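Local coordinates for KLLA0C04147p (Kluyveromyces lactis, PDB 5H2D), which binds ergosterol in the lipid-transfer domain of an Osh1 protein of the oxysterol-binding family and probably transfers sterols between membranes, at residues 127-132 with 138-143; 153-158 with 162-167; 113-118 with 321-326. All coordinates share one frame; numbering follows the deposited sequence.

Contact 1. Residues 127-132 with 138-143; sequences ETFEYS and YRFFTE
Y138 starts the return strand of this antiparallel beta hairpin by bringing its phenol up to Y131: its OH lies at the rim of the Y131 ring, in the ring plane, 3.6 Å from CE2. Y131 sends its own hydroxyl to T336. R139 comes next, opposite S132 in a non-hydrogen-bonded pair. Here S132 OG, whose polar partner is S21, touches R139 CB at 3.4 Å, while the extended arginine chain leads off to S21 and the carboxylate of E19. F140 and Y131 trade both backbone bonds, F140 N to Y131 O at 2.8 Å and Y131 N to F140 O at 2.9 Å. The F140 ring meets F129 edge to edge, CE2 3.8 Å from CD2, the two side chains crossing at about a right angle. F141 turns to the other side of the sheet. With CG anti to N (chi1 -178°), its ring leans back over the first strand, where CZ lies 3.7 Å from T128 CG2 and the ring edge reaches CB of E130, whose carboxylate is held by Y419, R423 and Y25. Cutting this ring back to an alanine is likely to open a gap beside the T128 methyl and take away the ring edge that E130 CB rests on. T142 and F129 again exchange both backbone bonds, and T142 CG2 packs on F129 CB at 3.7 Å. The E143 stem passes T128 CG2, and E143 CA makes a CA-H...O contact with E127 O (3.4 Å). The hairpin is covered on both sides: W420 of helix 419-424 touches E130, S132, R139 and F141, whereas helix 72-77 packs on F129, F140 and T142. Beyond the second strand, strand 151-157 continues the antiparallel pairing.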
loop_
_atom_site.group_PDB
_atom_site.type_symbol
_atom_site.label_atom_id
_atom_site.label_comp_id
_atom_site.label_asym_id
_atom_site.label_seq_id
_atom_site.Cartn_x
_atom_site.Cartn_y
_atom_site.Cartn_z
ATOM N N GLU A 127 0.477 14.205 -9.005
ATOM C CA GLU A 127 -0.022 14.233 -7.639
ATOM C C GLU A 127 0.953 13.496 -6.728
ATOM O O GLU A 127 1.595 12.522 -7.131
ATOM C CB GLU A 127 -1.408 13.589 -7.574
ATOM C CG GLU A 127 -2.129 13.793 -6.235
ATOM C CD GLU A 127 -3.592 13.349 -6.236
ATOM O OE1 GLU A 127 -4.116 13.048 -5.139
ATOM O OE2 GLU A 127 -4.228 13.324 -7.306
ATOM N N THR A 128 1.098 13.986 -5.501
ATOM C CA THR A 128 1.981 13.370 -4.530
ATOM C C THR A 128 1.224 13.094 -3.241
ATOM O O THR A 128 0.156 13.649 -2.994
ATOM C CB THR A 128 3.195 14.259 -4.216
ATOM O OG1 THR A 128 2.731 15.536 -3.739
ATOM C CG2 THR A 128 4.036 14.480 -5.458
ATOM N N PHE A 129 1.793 12.223 -2.414
ATOM C CA PHE A 129 1.242 12.038 -1.081
ATOM C C PHE A 129 2.378 11.677 -0.137
ATOM O O PHE A 129 3.157 10.763 -0.413
ATOM C CB PHE A 129 0.132 10.965 -1.056
ATOM C CG PHE A 129 -0.371 10.647 0.346
ATOM C CD1 PHE A 129 -1.067 11.601 1.077
ATOM C CD2 PHE A 129 -0.138 9.406 0.931
ATOM C CE1 PHE A 129 -1.503 11.328 2.362
ATOM C CE2 PHE A 129 -0.587 9.129 2.217
ATOM C CZ PHE A 129 -1.268 10.096 2.929
ATOM N N GLU A 130 2.486 12.420 0.958
ATOM C CA GLU A 130 3.465 12.131 1.994
ATOM C C GLU A 130 2.757 11.715 3.271
ATOM O O GLU A 130 1.617 12.119 3.527
ATOM C CB GLU A 130 4.336 13.351 2.282
ATOM C CG GLU A 130 3.528 14.553 2.737
ATOM C CD GLU A 130 4.390 15.583 3.467
ATOM O OE1 GLU A 130 4.386 15.556 4.717
ATOM O OE2 GLU A 130 5.077 16.379 2.775
ATOM N N TYR A 131 3.436 10.897 4.070
ATOM C CA TYR A 131 2.887 10.473 5.357
ATOM C C TYR A 131 4.043 10.006 6.227
ATOM O O TYR A 131 4.703 9.010 5.907
ATOM C CB TYR A 131 1.851 9.365 5.160
ATOM C CG TYR A 131 1.145 8.837 6.390
ATOM C CD1 TYR A 131 0.047 9.509 6.921
ATOM C CD2 TYR A 131 1.526 7.631 6.971
ATOM C CE1 TYR A 131 -0.632 9.010 8.026
ATOM C CE2 TYR A 131 0.848 7.117 8.075
ATOM C CZ TYR A 131 -0.224 7.811 8.592
ATOM O OH TYR A 131 -0.896 7.299 9.671
ATOM N N SER A 132 4.299 10.725 7.317
ATOM C CA SER A 132 5.335 10.326 8.256
ATOM C C SER A 132 4.703 10.016 9.601
ATOM O O SER A 132 3.669 10.581 9.971
ATOM C CB SER A 132 6.393 11.419 8.409
ATOM O OG SER A 132 7.049 11.654 7.176
ATOM N N TYR A 138 9.051 6.305 10.704
ATOM C CA TYR A 138 9.123 6.103 9.263
ATOM C C TYR A 138 8.523 7.282 8.503
ATOM O O TYR A 138 7.714 8.054 9.028
ATOM C CB TYR A 138 8.455 4.780 8.815
ATOM C CG TYR A 138 6.938 4.678 8.895
ATOM C CD1 TYR A 138 6.124 5.389 8.021
ATOM C CD2 TYR A 138 6.324 3.799 9.789
ATOM C CE1 TYR A 138 4.746 5.267 8.068
ATOM C CE2 TYR A 138 4.943 3.662 9.837
ATOM C CZ TYR A 138 4.159 4.403 8.973
ATOM O OH TYR A 138 2.788 4.265 9.017
ATOM N N ARG A 139 8.953 7.409 7.246
ATOM C CA ARG A 139 8.416 8.390 6.314
ATOM C C ARG A 139 8.049 7.665 5.031
ATOM O O ARG A 139 8.820 6.838 4.542
ATOM C CB ARG A 139 9.423 9.527 6.035
ATOM C CG ARG A 139 10.668 9.110 5.261
ATOM C CD ARG A 139 11.680 10.258 5.216
ATOM N NE ARG A 139 12.698 10.014 4.205
ATOM C CZ ARG A 139 13.754 10.788 4.000
ATOM N NH1 ARG A 139 13.958 11.856 4.766
ATOM N NH2 ARG A 139 14.613 10.491 3.038
ATOM N N PHE A 140 6.868 7.973 4.504
ATOM C CA PHE A 140 6.343 7.423 3.263
ATOM C C PHE A 140 6.144 8.552 2.266
ATOM O O PHE A 140 5.612 9.607 2.618
ATOM C CB PHE A 140 4.995 6.719 3.507
ATOM C CG PHE A 140 4.241 6.354 2.246
ATOM C CD1 PHE A 140 4.427 5.107 1.651
ATOM C CD2 PHE A 140 3.333 7.239 1.676
ATOM C CE1 PHE A 140 3.729 4.767 0.496
ATOM C CE2 PHE A 140 2.628 6.894 0.520
ATOM C CZ PHE A 140 2.828 5.656 -0.054
ATOM N N PHE A 141 6.527 8.319 1.015
ATOM C CA PHE A 141 6.294 9.298 -0.031
ATOM C C PHE A 141 5.923 8.583 -1.319
ATOM O O PHE A 141 6.463 7.512 -1.618
ATOM C CB PHE A 141 7.523 10.178 -0.290
ATOM C CG PHE A 141 7.278 11.215 -1.333
ATOM C CD1 PHE A 141 6.440 12.290 -1.064
ATOM C CD2 PHE A 141 7.822 11.090 -2.596
ATOM C CE1 PHE A 141 6.178 13.245 -2.037
ATOM C CE2 PHE A 141 7.564 12.044 -3.577
ATOM C CZ PHE A 141 6.740 13.120 -3.288
ATOM N N THR A 142 5.017 9.184 -2.089
ATOM C CA THR A 142 4.632 8.599 -3.367
ATOM C C THR A 142 4.284 9.714 -4.347
ATOM O O THR A 142 3.784 10.776 -3.956
ATOM C CB THR A 142 3.452 7.610 -3.197
ATOM O OG1 THR A 142 3.124 7.021 -4.457
ATOM C CG2 THR A 142 2.213 8.323 -2.660
ATOM N N GLU A 143 4.577 9.464 -5.628
ATOM C CA GLU A 143 4.240 10.369 -6.723
ATOM C C GLU A 143 3.512 9.581 -7.801
ATOM O O GLU A 143 3.895 8.451 -8.117
ATOM C CB GLU A 143 5.490 11.025 -7.336
ATOM C CG GLU A 143 5.198 11.924 -8.537
ATOM C CD GLU A 143 6.451 12.603 -9.104
ATOM O OE1 GLU A 143 6.307 13.459 -9.994
ATOM O OE2 GLU A 143 7.567 12.286 -8.655
#

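Contact 2. Residues 153-158 with 162-167; sequences ATWTES and DFFGES
W155 and F164 form an offset stack: the six-membered ring of W155 and the F164 ring have centroids 4.2 Å apart and planes at 23°. The two side chains run side by side in the same direction, and W155 CZ3 lies over one face of F164, shifted toward its rim. F164 lays its ring there with CG between N and the carbonyl carbon (chi1 65°); the backbone itself sets F164 CB 3.5 Å from W155 CE3. Next along the strands, T154 N bonds to G165 O at 3.0 Å, and T154 OG1 accepts a weak bond from G165 N at 3.1 Å. T156 and F163 are joined by both backbone bonds, T156 N to F163 O and F163 N to T156 O. These strands make a beta hairpin in the near-complete antiparallel barrel of the OSBP-related domain. Near the turn D162 OD1 rests 3.5 Å from E157 CA. The two carboxylates come near each other (E157 OE2 to D162 OD1, 4.9 Å), and their charge is probably balanced by R191 at D162 and by K12 and R139 at E157. Farther out, F415 stacks on W155 and Y187 on F164, while W186 meets the ring of F163, whose side chain lies about 7 Å from the bound ergosterol.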
loop_
_atom_site.group_PDB
_atom_site.type_symbol
_atom_site.label_atom_id
_atom_site.label_comp_id
_atom_site.label_asym_id
_atom_site.label_seq_id
_atom_site.Cartn_x
_atom_site.Cartn_y
_atom_site.Cartn_z
ATOM N N ALA A 153 4.681 5.590 -7.912
ATOM C CA ALA A 153 5.960 5.141 -7.374
ATOM C C ALA A 153 6.006 5.496 -5.898
ATOM O O ALA A 153 5.599 6.593 -5.518
ATOM C CB ALA A 153 7.132 5.811 -8.094
ATOM N N THR A 154 6.529 4.591 -5.065
ATOM C CA THR A 154 6.602 4.848 -3.630
ATOM C C THR A 154 8.036 4.776 -3.120
ATOM O O THR A 154 8.926 4.211 -3.757
ATOM C CB THR A 154 5.777 3.857 -2.803
ATOM O OG1 THR A 154 6.491 2.618 -2.710
ATOM C CG2 THR A 154 4.389 3.624 -3.419
ATOM N N TRP A 155 8.234 5.325 -1.926
ATOM C CA TRP A 155 9.540 5.254 -1.267
ATOM C C TRP A 155 9.299 5.452 0.223
ATOM O O TRP A 155 8.936 6.558 0.641
ATOM C CB TRP A 155 10.475 6.327 -1.820
ATOM C CG TRP A 155 11.955 6.032 -1.719
ATOM C CD1 TRP A 155 12.823 6.495 -0.771
ATOM C CD2 TRP A 155 12.736 5.278 -2.649
ATOM N NE1 TRP A 155 14.098 6.057 -1.041
ATOM C CE2 TRP A 155 14.071 5.304 -2.188
ATOM C CE3 TRP A 155 12.437 4.577 -3.822
ATOM C CZ2 TRP A 155 15.103 4.648 -2.857
ATOM C CZ3 TRP A 155 13.458 3.933 -4.490
ATOM C CH2 TRP A 155 14.780 3.972 -4.005
ATOM N N THR A 156 9.490 4.391 1.009
ATOM C CA THR A 156 9.300 4.410 2.455
ATOM C C THR A 156 10.631 4.116 3.133
ATOM O O THR A 156 11.368 3.224 2.698
ATOM C CB THR A 156 8.267 3.372 2.913
ATOM O OG1 THR A 156 7.088 3.468 2.093
ATOM C CG2 THR A 156 7.860 3.626 4.348
ATOM N N GLU A 157 10.941 4.862 4.191
ATOM C CA GLU A 157 12.220 4.706 4.872
ATOM C C GLU A 157 12.043 4.757 6.381
ATOM O O GLU A 157 11.231 5.524 6.900
ATOM C CB GLU A 157 13.204 5.786 4.427
ATOM C CG GLU A 157 13.493 5.770 2.943
ATOM C CD GLU A 157 14.142 7.054 2.504
ATOM O OE1 GLU A 157 13.402 8.012 2.185
ATOM O OE2 GLU A 157 15.391 7.117 2.515
ATOM N N SER A 158 12.839 3.954 7.085
ATOM C CA SER A 158 12.787 3.812 8.529
ATOM C C SER A 158 14.178 3.422 8.977
ATOM O O SER A 158 14.995 2.986 8.150
ATOM C CB SER A 158 11.769 2.732 8.942
ATOM O OG SER A 158 11.329 2.854 10.282
ATOM N N ASP A 162 13.553 -0.279 4.738
ATOM C CA ASP A 162 12.990 0.541 3.675
ATOM C C ASP A 162 11.976 -0.295 2.910
ATOM O O ASP A 162 11.995 -1.529 2.955
ATOM C CB ASP A 162 14.066 1.042 2.705
ATOM C CG ASP A 162 15.193 1.765 3.404
ATOM O OD1 ASP A 162 14.923 2.550 4.339
ATOM O OD2 ASP A 162 16.359 1.512 3.019
ATOM N N PHE A 163 11.085 0.382 2.187
ATOM C CA PHE A 163 10.051 -0.307 1.416
ATOM C C PHE A 163 9.671 0.587 0.248
ATOM O O PHE A 163 9.182 1.700 0.459
ATOM C CB PHE A 163 8.821 -0.615 2.277
ATOM C CG PHE A 163 7.740 -1.395 1.563
ATOM C CD1 PHE A 163 8.041 -2.545 0.836
ATOM C CD2 PHE A 163 6.408 -1.019 1.684
ATOM C CE1 PHE A 163 7.027 -3.281 0.203
ATOM C CE2 PHE A 163 5.408 -1.753 1.065
ATOM C CZ PHE A 163 5.718 -2.877 0.320
ATOM N N PHE A 164 9.856 0.104 -0.976
ATOM C CA PHE A 164 9.501 0.919 -2.130
ATOM C C PHE A 164 9.051 0.022 -3.269
ATOM O O PHE A 164 9.358 -1.173 -3.311
ATOM C CB PHE A 164 10.663 1.832 -2.570
ATOM C CG PHE A 164 11.892 1.097 -3.079
ATOM C CD1 PHE A 164 11.996 0.733 -4.415
ATOM C CD2 PHE A 164 12.966 0.843 -2.232
ATOM C CE1 PHE A 164 13.148 0.085 -4.893
ATOM C CE2 PHE A 164 14.119 0.198 -2.713
ATOM C CZ PHE A 164 14.195 -0.169 -4.033
ATOM N N GLY A 165 8.293 0.603 -4.187
ATOM C CA GLY A 165 7.899 -0.172 -5.348
ATOM C C GLY A 165 6.978 0.613 -6.246
ATOM O O GLY A 165 6.738 1.810 -6.049
ATOM N N GLU A 166 6.495 -0.082 -7.275
ATOM C CA GLU A 166 5.661 0.505 -8.310
ATOM C C GLU A 166 4.251 -0.047 -8.177
ATOM O O GLU A 166 4.062 -1.265 -8.179
ATOM C CB GLU A 166 6.214 0.173 -9.701
ATOM C CG GLU A 166 5.381 0.700 -10.859
ATOM C CD GLU A 166 5.908 0.235 -12.212
ATOM O OE1 GLU A 166 6.245 1.088 -13.053
ATOM O OE2 GLU A 166 5.988 -0.988 -12.435
ATOM N N SER A 167 3.265 0.840 -8.070
ATOM C CA SER A 167 1.865 0.446 -8.106
ATOM C C SER A 167 1.343 0.619 -9.527
ATOM O O SER A 167 1.188 1.744 -10.014
ATOM C CB SER A 167 1.041 1.271 -7.130
ATOM O OG SER A 167 -0.306 0.857 -7.195
#

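Contact 3. Residues 113-118 with 321-326; sequences TVKRVA and NERPEF. With ERG (ergosterol), chain B.
R323 reaches across to the carbonyl of V114, the second residue of a type II beta turn from T113 to R116 in the wall of the sterol pocket. The R323 CB points toward the turn, and with CG anti to N (chi1 -169°) the chain runs out extended through CD to NE, setting the guanidinium beside the turn. Over one face of that flat group sits K115 CE, 4.2 Å above its plane and centred on it. NH1 gives a weak bond to V114 O at 3.1 Å. NH2 makes the stronger one to the same oxygen at 2.7 Å, arriving nearly along the C=O axis, with the oxygen 18° out of the guanidinium plane. A single backbone acceptor is thus gripped by both terminal nitrogens of the arginine. NH2 also bonds to N329 O and brushes R116 CD at 3.7 Å. K115 NZ stays 4.6 Å from R323 NH1, so the exposed K115 leaves its charge near that of R323 without contact. The R116 guanidinium stands almost perpendicular to that of R323 and is bound instead to the carboxylates of E68 and E78. N329 ties the two loops once more through K115 O. Past the turn the chain passes directly along the ligand: V117, centre of an inverse gamma turn, and A118 line the pocket. A118 O comes 3.6 Å from ergosterol C23, and V117 CG1 touches the side-chain carbon C26 of the sterol at 3.7 Å.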
loop_
_atom_site.group_PDB
_atom_site.type_symbol
_atom_site.label_atom_id
_atom_site.label_comp_id
_atom_site.label_asym_id
_atom_site.label_seq_id
_atom_site.Cartn_x
_atom_site.Cartn_y
_atom_site.Cartn_z
ATOM N N THR A 113 -9.012 -4.222 3.004
ATOM C CA THR A 113 -9.743 -4.138 1.736
ATOM C C THR A 113 -11.188 -4.615 1.859
ATOM O O THR A 113 -12.023 -4.267 1.012
ATOM C CB THR A 113 -9.030 -4.936 0.628
ATOM O OG1 THR A 113 -9.071 -6.346 0.894
ATOM C CG2 THR A 113 -7.579 -4.499 0.484
ATOM N N VAL A 114 -11.510 -5.373 2.903
ATOM C CA VAL A 114 -12.865 -5.885 3.061
ATOM C C VAL A 114 -13.838 -4.734 3.293
ATOM O O VAL A 114 -13.512 -3.730 3.939
ATOM C CB VAL A 114 -12.900 -6.897 4.217
ATOM C CG1 VAL A 114 -14.303 -7.432 4.409
ATOM C CG2 VAL A 114 -11.939 -8.033 3.920
ATOM N N LYS A 115 -15.053 -4.884 2.764
ATOM C CA LYS A 115 -16.175 -3.963 2.960
ATOM C C LYS A 115 -15.968 -2.601 2.312
ATOM O O LYS A 115 -16.716 -1.666 2.610
ATOM C CB LYS A 115 -16.496 -3.761 4.448
ATOM C CG LYS A 115 -17.058 -5.016 5.112
ATOM C CD LYS A 115 -17.710 -4.681 6.444
ATOM C CE LYS A 115 -16.679 -4.330 7.508
ATOM N NZ LYS A 115 -16.066 -5.528 8.172
ATOM N N ARG A 116 -14.984 -2.453 1.432
ATOM C CA ARG A 116 -14.791 -1.211 0.685
ATOM C C ARG A 116 -14.878 -1.516 -0.808
ATOM O O ARG A 116 -13.887 -1.513 -1.536
ATOM C CB ARG A 116 -13.457 -0.553 1.083
ATOM C CG ARG A 116 -13.493 -0.011 2.510
ATOM C CD ARG A 116 -12.090 0.047 3.083
ATOM N NE ARG A 116 -11.365 1.187 2.539
ATOM C CZ ARG A 116 -10.117 1.485 2.868
ATOM N NH1 ARG A 116 -9.450 0.710 3.734
ATOM N NH2 ARG A 116 -9.540 2.559 2.337
ATOM N N VAL A 117 -16.099 -1.778 -1.270
ATOM C CA VAL A 117 -16.343 -2.073 -2.684
ATOM C C VAL A 117 -16.577 -0.721 -3.354
ATOM O O VAL A 117 -17.713 -0.253 -3.523
ATOM C CB VAL A 117 -17.508 -3.048 -2.871
ATOM C CG1 VAL A 117 -17.761 -3.322 -4.349
ATOM C CG2 VAL A 117 -17.207 -4.368 -2.161
ATOM N N ALA A 118 -15.477 -0.076 -3.738
ATOM C CA ALA A 118 -15.540 1.302 -4.195
ATOM C C ALA A 118 -14.233 1.668 -4.865
ATOM O O ALA A 118 -13.158 1.200 -4.466
ATOM C CB ALA A 118 -15.810 2.270 -3.035
ATOM N N ASN A 321 -6.615 -5.139 13.307
ATOM C CA ASN A 321 -7.021 -4.085 14.221
ATOM C C ASN A 321 -8.537 -4.052 14.355
ATOM O O ASN A 321 -9.277 -4.405 13.428
ATOM C CB ASN A 321 -6.515 -2.724 13.728
ATOM C CG ASN A 321 -5.020 -2.549 13.930
ATOM O OD1 ASN A 321 -4.474 -2.977 14.944
ATOM N ND2 ASN A 321 -4.349 -1.931 12.963
ATOM N N GLU A 322 -9.001 -3.610 15.524
ATOM C CA GLU A 322 -10.422 -3.342 15.687
ATOM C C GLU A 322 -10.851 -2.250 14.717
ATOM O O GLU A 322 -10.101 -1.308 14.430
ATOM C CB GLU A 322 -10.739 -2.935 17.129
ATOM C CG GLU A 322 -10.516 -1.470 17.427
ATOM C CD GLU A 322 -10.834 -1.117 18.872
ATOM O OE1 GLU A 322 -10.425 -0.022 19.323
ATOM O OE2 GLU A 322 -11.487 -1.937 19.557
ATOM N N ARG A 323 -12.062 -2.388 14.196
ATOM C CA ARG A 323 -12.525 -1.588 13.067
ATOM C C ARG A 323 -13.863 -0.961 13.422
ATOM O O ARG A 323 -14.923 -1.568 13.220
ATOM C CB ARG A 323 -12.628 -2.439 11.810
ATOM C CG ARG A 323 -12.846 -1.650 10.557
ATOM C CD ARG A 323 -12.457 -2.493 9.360
ATOM N NE ARG A 323 -13.024 -1.936 8.150
ATOM C CZ ARG A 323 -12.874 -2.454 6.934
ATOM N NH1 ARG A 323 -12.151 -3.555 6.736
ATOM N NH2 ARG A 323 -13.447 -1.852 5.913
ATOM N N PRO A 324 -13.848 0.254 13.967
ATOM C CA PRO A 324 -15.108 0.960 14.212
ATOM C C PRO A 324 -15.804 1.273 12.901
ATOM O O PRO A 324 -15.207 1.227 11.822
ATOM C CB PRO A 324 -14.671 2.246 14.929
ATOM C CG PRO A 324 -13.240 2.025 15.336
ATOM C CD PRO A 324 -12.672 1.052 14.343
ATOM N N GLU A 325 -17.093 1.592 13.011
ATOM C CA GLU A 325 -17.852 2.075 11.868
ATOM C C GLU A 325 -17.444 3.501 11.541
ATOM O O GLU A 325 -17.440 4.375 12.413
ATOM C CB GLU A 325 -19.349 2.015 12.161
ATOM C CG GLU A 325 -19.871 0.617 12.336
ATOM C CD GLU A 325 -19.831 -0.198 11.055
ATOM O OE1 GLU A 325 -19.221 0.262 10.064
ATOM O OE2 GLU A 325 -20.416 -1.303 11.041
ATOM N N PHE A 326 -17.087 3.735 10.288
ATOM C CA PHE A 326 -16.774 5.060 9.781
ATOM C C PHE A 326 -17.516 5.238 8.458
ATOM O O PHE A 326 -17.810 4.262 7.775
ATOM C CB PHE A 326 -15.273 5.259 9.521
ATOM C CG PHE A 326 -14.448 5.412 10.759
ATOM C CD1 PHE A 326 -14.532 6.561 11.523
ATOM C CD2 PHE A 326 -13.556 4.432 11.130
ATOM C CE1 PHE A 326 -13.755 6.710 12.660
ATOM C CE2 PHE A 326 -12.778 4.570 12.252
ATOM C CZ PHE A 326 -12.878 5.710 13.025
HETATM C C1 ERG B . -4.907 -3.743 -2.765
HETATM C C2 ERG B . -3.658 -3.509 -1.919
HETATM C C3 ERG B . -2.631 -2.852 -2.804
HETATM C C4 ERG B . -3.164 -1.522 -3.339
HETATM C C5 ERG B . -4.448 -1.657 -3.965
HETATM C C6 ERG B . -4.769 -0.820 -5.025
HETATM C C7 ERG B . -6.024 -0.834 -5.654
HETATM C C8 ERG B . -7.031 -1.702 -5.219
HETATM C C9 ERG B . -6.677 -2.723 -4.288
HETATM C C10 ERG B . -5.464 -2.443 -3.361
HETATM C C11 ERG B . -7.908 -3.330 -3.490
HETATM C C12 ERG B . -9.167 -3.481 -4.349
HETATM C C13 ERG B . -9.474 -2.114 -4.995
HETATM C C14 ERG B . -8.281 -1.837 -5.938
HETATM C C15 ERG B . -8.776 -0.638 -6.722
HETATM C C16 ERG B . -10.292 -0.921 -6.931
HETATM C C17 ERG B . -10.589 -2.161 -6.044
HETATM C C18 ERG B . -9.724 -0.999 -3.955
HETATM C C19 ERG B . -5.974 -1.526 -2.215
HETATM C C20 ERG B . -12.057 -2.099 -5.562
HETATM C C21 ERG B . -12.454 -3.223 -4.613
HETATM C C22 ERG B . -12.913 -2.188 -6.819
HETATM C C23 ERG B . -13.743 -1.022 -7.255
HETATM C C24 ERG B . -14.567 -1.122 -8.538
HETATM C C25 ERG B . -15.938 -0.479 -8.286
HETATM C C26 ERG B . -16.643 -1.263 -7.174
HETATM C C27 ERG B . -16.843 -0.520 -9.529
HETATM C C28 ERG B . -13.793 -0.382 -9.612
HETATM O O1 ERG B . -1.377 -2.638 -2.063
#

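Overall arrangement
Contacts 1 and 2 are successive hairpins along the chain, their centres 9 Å apart and their inner strands, 138-146 and 151-157, paired side by side. T142 OG1 probably bonds to A153 O, and F141 O receives W155 N, so four consecutive antiparallel strands build one stretch of barrel wall. Contact 3 lies 22 Å from contact 1 and 24 Å from contact 2, centre to centre, and touches neither. It joins loops more than 200 residues apart, one before the barrel strands of contacts 1 and 2 and one after them. All three belong to the oxysterol-binding domain, and contact 3 carries residues that touch ergosterol, while the hairpins' F163 and F140 side chains lie about 7 and 9 Å from it.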